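Local coordinates for phosphoserine aminotransferase SerC (Cytophaga hutchinsonii ATCC 33406, PDB 3FFR), which probably catalyses the pyridoxal-phosphate-dependent transamination between phosphoserine and 2-oxoglutarate in serine biosynthesis, as a class-V aminotransferase, at residues K84-V90 with E108-A114. Residues are numbered along the deposited sequence.
Sequences KKSFHCV and EAYKEEA
Strands 85-90 and 108-113 run parallel, with axes 4.5 Å apart at closest approach and crossing at -24°. The register is unbroken: K85 pairs with E108, F87 with Y110 and V90 with E113, at CA-CA distances of 4.8, 4.5 and 4.8 Å. Hydrogen bonds alternate in direction. E108 N donates to K84 O (2.8 Å), S86 N to E108 O (3.1 Å), Y110 N to S86 O (2.8 Å) and H88 N to Y110 O (2.9 Å). E112 N then donates to H88 O (2.9 Å), V90 N to E112 O (2.8 Å) and A114 N to V90 O (2.9 Å).

K85, F87, C89, E108, Y110 and E112 share one face. The m rotamer of Y110 brings its OH within 3.2 Å of K85 NZ, a hydrogen bond; both ends also bind D130, K85 through a salt bridge. F87 is t, and its CD2 packs 3.7 Å from Y110 CB, its CZ 3.7 Å from E112 CB. On the other face, S86 (p) and H88 (m) join through OG and NE2 at 2.8 Å. A109 CB lies 3.4 Å from S86 OG and 3.8 Å from H88 CD2. V90 CG2 meets K111 CG at 3.9 Å, while K111 NZ forms a salt bridge with E113 OE1 (3.0 Å).

Helix 93-104 links the strands as a beta-alpha-beta crossover. It packs on the face of S86, H88 and A109: F98 meets the H88 ring edge-to-face, and Y99 touches V90, A109 and K111. Strand 108-113 ends the seven-stranded mixed sheet within this chain, and strand 133-137 flanks 85-90 on its other side.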
loop_
_atom_site.group_PDB
_atom_site.type_symbol
_atom_site.label_atom_id
_atom_site.label_comp_id
_atom_site.label_asym_id
_atom_site.label_seq_id
_atom_site.Cartn_x
_atom_site.Cartn_y
_atom_site.Cartn_z
ATOM N N LYS A 84 -15.629 -22.070 2.845
ATOM C CA LYS A 84 -15.547 -23.121 1.829
ATOM C C LYS A 84 -15.813 -22.701 0.386
ATOM O O LYS A 84 -15.029 -22.999 -0.515
ATOM C CB LYS A 84 -16.539 -24.231 2.203
ATOM C CG LYS A 84 -16.283 -24.837 3.580
ATOM C CD LYS A 84 -17.228 -25.953 3.939
ATOM C CE LYS A 84 -16.873 -26.519 5.301
ATOM N NZ LYS A 84 -15.415 -26.895 5.352
ATOM N N LYS A 85 -16.936 -22.011 0.178
ATOM C CA LYS A 85 -17.392 -21.689 -1.180
ATOM C C LYS A 85 -17.852 -20.281 -1.445
ATOM O O LYS A 85 -18.543 -19.658 -0.653
ATOM C CB LYS A 85 -18.581 -22.600 -1.542
ATOM C CG LYS A 85 -18.364 -24.121 -1.386
ATOM C CD LYS A 85 -19.460 -24.922 -2.068
ATOM C CE LYS A 85 -19.221 -26.404 -1.907
ATOM N NZ LYS A 85 -20.215 -27.214 -2.679
ATOM N N SER A 86 -17.425 -19.799 -2.602
ATOM C CA SER A 86 -17.870 -18.519 -3.103
ATOM C C SER A 86 -18.525 -18.700 -4.470
ATOM O O SER A 86 -18.447 -19.752 -5.090
ATOM C CB SER A 86 -16.688 -17.573 -3.234
ATOM O OG SER A 86 -15.736 -18.111 -4.130
ATOM N N PHE A 87 -19.165 -17.637 -4.923
ATOM C CA PHE A 87 -19.829 -17.597 -6.257
ATOM C C PHE A 87 -19.383 -16.319 -6.938
ATOM O O PHE A 87 -19.426 -15.236 -6.326
ATOM C CB PHE A 87 -21.352 -17.626 -6.075
ATOM C CG PHE A 87 -22.143 -17.414 -7.342
ATOM C CD1 PHE A 87 -22.408 -16.142 -7.809
ATOM C CD2 PHE A 87 -22.638 -18.489 -8.034
ATOM C CE1 PHE A 87 -23.114 -15.962 -8.962
ATOM C CE2 PHE A 87 -23.377 -18.306 -9.201
ATOM C CZ PHE A 87 -23.598 -17.056 -9.665
ATOM N N HIS A 88 -18.956 -16.441 -8.199
ATOM C CA HIS A 88 -18.470 -15.303 -8.958
ATOM C C HIS A 88 -19.085 -15.189 -10.345
ATOM O O HIS A 88 -19.162 -16.163 -11.051
ATOM C CB HIS A 88 -16.938 -15.445 -9.185
ATOM C CG HIS A 88 -16.131 -15.544 -7.924
ATOM N ND1 HIS A 88 -15.273 -14.541 -7.508
ATOM C CD2 HIS A 88 -16.055 -16.523 -6.995
ATOM C CE1 HIS A 88 -14.731 -14.898 -6.348
ATOM N NE2 HIS A 88 -15.181 -16.098 -6.020
ATOM N N CYS A 89 -19.479 -13.972 -10.702
ATOM C CA CYS A 89 -19.838 -13.647 -12.098
ATOM C C CYS A 89 -18.550 -13.250 -12.805
ATOM O O CYS A 89 -17.900 -12.273 -12.415
ATOM C CB CYS A 89 -20.857 -12.498 -12.184
ATOM S SG CYS A 89 -22.545 -13.045 -11.816
ATOM N N VAL A 90 -18.191 -14.007 -13.831
ATOM C CA VAL A 90 -16.928 -13.807 -14.560
ATOM C C VAL A 90 -17.166 -13.501 -16.028
ATOM O O VAL A 90 -17.809 -14.295 -16.726
ATOM C CB VAL A 90 -16.025 -15.068 -14.425
ATOM C CG1 VAL A 90 -14.762 -14.959 -15.324
ATOM C CG2 VAL A 90 -15.657 -15.302 -12.935
ATOM N N GLU A 108 -13.411 -23.356 -2.822
ATOM C CA GLU A 108 -14.103 -23.835 -4.021
ATOM C C GLU A 108 -15.051 -22.740 -4.496
ATOM O O GLU A 108 -15.955 -22.321 -3.784
ATOM C CB GLU A 108 -14.899 -25.091 -3.728
ATOM C CG GLU A 108 -14.071 -26.268 -3.317
ATOM C CD GLU A 108 -14.920 -27.504 -2.986
ATOM O OE1 GLU A 108 -16.096 -27.561 -3.388
ATOM O OE2 GLU A 108 -14.391 -28.409 -2.311
ATOM N N ALA A 109 -14.875 -22.319 -5.731
ATOM C CA ALA A 109 -15.698 -21.240 -6.287
ATOM C C ALA A 109 -16.605 -21.669 -7.433
ATOM O O ALA A 109 -16.183 -22.353 -8.361
ATOM C CB ALA A 109 -14.771 -20.087 -6.777
ATOM N N TYR A 110 -17.861 -21.258 -7.340
ATOM C CA TYR A 110 -18.796 -21.379 -8.454
ATOM C C TYR A 110 -18.534 -20.231 -9.392
ATOM O O TYR A 110 -18.226 -19.120 -8.967
ATOM C CB TYR A 110 -20.244 -21.295 -7.993
ATOM C CG TYR A 110 -20.706 -22.400 -7.056
ATOM C CD1 TYR A 110 -20.950 -23.682 -7.547
ATOM C CD2 TYR A 110 -20.989 -22.152 -5.722
ATOM C CE1 TYR A 110 -21.391 -24.696 -6.721
ATOM C CE2 TYR A 110 -21.438 -23.158 -4.892
ATOM C CZ TYR A 110 -21.647 -24.420 -5.396
ATOM O OH TYR A 110 -22.105 -25.418 -4.558
ATOM N N LYS A 111 -18.687 -20.506 -10.678
ATOM C CA LYS A 111 -18.508 -19.505 -11.697
ATOM C C LYS A 111 -19.688 -19.440 -12.652
ATOM O O LYS A 111 -20.085 -20.464 -13.229
ATOM C CB LYS A 111 -17.231 -19.807 -12.502
ATOM C CG LYS A 111 -17.017 -18.868 -13.632
ATOM C CD LYS A 111 -15.646 -18.986 -14.287
ATOM C CE LYS A 111 -15.318 -20.406 -14.720
ATOM N NZ LYS A 111 -14.208 -20.400 -15.724
ATOM N N GLU A 112 -20.273 -18.253 -12.740
ATOM C CA GLU A 112 -21.290 -17.922 -13.733
ATOM C C GLU A 112 -20.537 -17.100 -14.768
ATOM O O GLU A 112 -20.086 -15.976 -14.491
ATOM C CB GLU A 112 -22.429 -17.110 -13.137
ATOM C CG GLU A 112 -23.542 -16.807 -14.111
ATOM C CD GLU A 112 -24.395 -18.008 -14.450
ATOM O OE1 GLU A 112 -24.455 -18.959 -13.648
ATOM O OE2 GLU A 112 -25.046 -17.970 -15.505
ATOM N N GLU A 113 -20.397 -17.640 -15.974
ATOM C CA GLU A 113 -19.529 -16.963 -16.985
ATOM C C GLU A 113 -20.224 -16.443 -18.201
ATOM O O GLU A 113 -21.186 -17.038 -18.680
ATOM C CB GLU A 113 -18.415 -17.951 -17.416
ATOM C CG GLU A 113 -17.319 -17.302 -18.252
ATOM C CD GLU A 113 -16.031 -18.122 -18.332
ATOM O OE1 GLU A 113 -15.992 -19.258 -17.835
ATOM O OE2 GLU A 113 -15.046 -17.608 -18.895
ATOM N N ALA A 114 -19.783 -15.271 -18.638
ATOM C CA ALA A 114 -20.222 -14.704 -19.920
ATOM C C ALA A 114 -18.959 -14.453 -20.735
ATOM O O ALA A 114 -17.879 -14.214 -20.204
ATOM C CB ALA A 114 -20.992 -13.395 -19.731
HETATM O O HOH W 1 -18.861 -26.839 -5.068
#